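Long-range contact in nisin immunity protein (Lactococcus lactis subsp. lactis, PDB 5XHB), which helps protect the nisin-producing bacterium against nisin supplied from outside, as a lipoprotein of the cell membrane: residues Phe122-Asn127 with Leu158-Val163. Residues are numbered along the deposited sequence; the frame is centred on the assembly and turned at random.
Sequences FVIDKN and LAEVRV
F122 meets L158 through its backbone: the carbonyl O of F122 lies 3.9 Å from L158 CD2, a van der Waals contact. The F122 ring itself leads away from segment 158-163 into the domain interior, where it stacks on Y134 and meets F211 edge-to-face, a buried place that suits a large aromatic. I124 is the chief apolar link. Its CG1 stands 4.2 Å from L158 CD1, and its CD1 reaches E160 CB at 3.7 Å. I124 CD1 also sits over the centre of one face of the R162 guanidinium, 3.9 Å from R162 CZ, the two side chains approaching tip to tip. A beta-branched aliphatic suits the place: CG2 lies near R162 NE while the CG1-CD1 arm brings its methyl over the flat group. Strands 123-124 and 151-165 are the two outermost strands of the seven-stranded antiparallel sheet in the Spa1 C-terminal domain, so the contact brings together opposite edges of one strongly curved sheet. No direct hydrogen bond joins the two segments; water bridges them instead. One water donates to I124 O at 2.7 Å and accepts from R162 NH2, while a second donates to D125 O and accepts from R162 NE. The arginine chain bends at chi2 (-68°), which turns CD aside from an extended course. Its NH1 bonds both V161 O and E160 OE1. The salt bridge from R162 NH1 to E160 OE1 measures 2.9 Å and is nearly straight (173°), meeting OE1 on its anti side. These bonds and the waters lie around the guanidinium edge, fixing its rotation while I124 occupies a face; arginine suits the place by combining several in-plane donors with a flat surface for apolar contact. Beyond I124, the D125 side chain starts away from segment 158-163, and OD2 accepts from N127 N in an Asx turn as the chain leaves the strand.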
# COMPACT_ATOMS: atom_id res chain seq x y z
N PHE A 122 -7.33 7.09 -0.05
CA PHE A 122 -6.91 8.00 -1.11
C PHE A 122 -7.70 9.30 -1.01
O PHE A 122 -8.92 9.29 -0.97
CB PHE A 122 -7.11 7.35 -2.48
CG PHE A 122 -6.32 6.08 -2.68
CD1 PHE A 122 -5.01 6.12 -3.09
CD2 PHE A 122 -6.90 4.85 -2.45
CE1 PHE A 122 -4.27 4.95 -3.26
CE2 PHE A 122 -6.18 3.68 -2.62
CZ PHE A 122 -4.86 3.73 -3.03
N VAL A 123 -6.98 10.42 -0.96
CA VAL A 123 -7.61 11.73 -0.83
C VAL A 123 -6.94 12.68 -1.80
O VAL A 123 -5.71 12.73 -1.87
CB VAL A 123 -7.48 12.28 0.63
CG1 VAL A 123 -7.91 13.74 0.73
CG2 VAL A 123 -8.28 11.42 1.61
N ILE A 124 -7.73 13.44 -2.55
CA ILE A 124 -7.15 14.43 -3.45
C ILE A 124 -6.49 15.48 -2.57
O ILE A 124 -7.09 15.92 -1.60
CB ILE A 124 -8.20 15.08 -4.36
CG1 ILE A 124 -8.84 14.02 -5.27
CG2 ILE A 124 -7.56 16.17 -5.21
CD1 ILE A 124 -10.14 14.49 -5.90
N ASP A 125 -5.25 15.84 -2.90
CA ASP A 125 -4.50 16.78 -2.07
C ASP A 125 -5.19 18.14 -2.02
O ASP A 125 -5.60 18.67 -3.05
CB ASP A 125 -3.07 16.92 -2.60
CG ASP A 125 -2.19 17.74 -1.67
OD1 ASP A 125 -1.60 17.16 -0.73
OD2 ASP A 125 -2.08 18.96 -1.89
N LYS A 126 -5.31 18.69 -0.82
CA LYS A 126 -6.05 19.95 -0.63
C LYS A 126 -5.35 21.13 -1.29
O LYS A 126 -5.99 22.10 -1.67
CB LYS A 126 -6.24 20.22 0.86
CG LYS A 126 -7.16 21.40 1.17
CD LYS A 126 -7.21 21.70 2.67
CE LYS A 126 -5.86 22.14 3.21
NZ LYS A 126 -5.93 22.57 4.65
N ASN A 127 -4.03 21.06 -1.41
CA ASN A 127 -3.27 22.20 -1.90
C ASN A 127 -2.97 22.15 -3.39
O ASN A 127 -2.86 23.20 -4.03
CB ASN A 127 -1.96 22.31 -1.11
CG ASN A 127 -2.20 22.48 0.37
OD1 ASN A 127 -1.71 21.71 1.19
ND2 ASN A 127 -2.98 23.49 0.73
N LEU A 158 -13.20 7.75 -6.42
CA LEU A 158 -13.23 9.10 -5.90
C LEU A 158 -14.56 9.76 -6.26
O LEU A 158 -15.28 10.24 -5.37
CB LEU A 158 -12.05 9.91 -6.46
CG LEU A 158 -10.68 9.48 -5.90
CD1 LEU A 158 -9.51 10.11 -6.67
CD2 LEU A 158 -10.58 9.85 -4.43
N ALA A 159 -14.90 9.75 -7.55
CA ALA A 159 -16.10 10.41 -8.06
C ALA A 159 -16.15 11.87 -7.56
O ALA A 159 -17.10 12.30 -6.91
CB ALA A 159 -17.37 9.65 -7.65
N GLU A 160 -15.09 12.59 -7.88
CA GLU A 160 -14.90 13.96 -7.43
C GLU A 160 -14.62 14.82 -8.62
O GLU A 160 -14.30 14.32 -9.69
CB GLU A 160 -13.73 14.09 -6.44
CG GLU A 160 -14.00 13.50 -5.08
CD GLU A 160 -14.83 14.42 -4.23
OE1 GLU A 160 -14.70 15.65 -4.41
OE2 GLU A 160 -15.60 13.92 -3.39
N VAL A 161 -14.74 16.12 -8.41
CA VAL A 161 -14.43 17.11 -9.42
C VAL A 161 -13.51 18.14 -8.80
O VAL A 161 -13.71 18.55 -7.64
CB VAL A 161 -15.69 17.81 -9.95
CG1 VAL A 161 -15.29 18.91 -10.92
CG2 VAL A 161 -16.65 16.81 -10.60
N ARG A 162 -12.49 18.57 -9.54
CA ARG A 162 -11.72 19.75 -9.16
C ARG A 162 -11.61 20.63 -10.39
O ARG A 162 -11.32 20.16 -11.48
CB ARG A 162 -10.32 19.39 -8.63
CG ARG A 162 -10.28 18.58 -7.34
CD ARG A 162 -10.79 19.41 -6.14
NE ARG A 162 -10.72 18.66 -4.89
CZ ARG A 162 -11.66 17.83 -4.46
NH1 ARG A 162 -12.75 17.62 -5.19
NH2 ARG A 162 -11.51 17.19 -3.31
N VAL A 163 -11.83 21.92 -10.19
CA VAL A 163 -11.54 22.93 -11.17
C VAL A 163 -10.40 23.73 -10.57
O VAL A 163 -10.53 24.25 -9.46
CB VAL A 163 -12.74 23.84 -11.46
CG1 VAL A 163 -12.35 24.99 -12.38
CG2 VAL A 163 -13.91 23.03 -12.04
O HOH W 1 -9.03 17.75 -1.70
O HOH W 2 -7.79 19.75 -4.46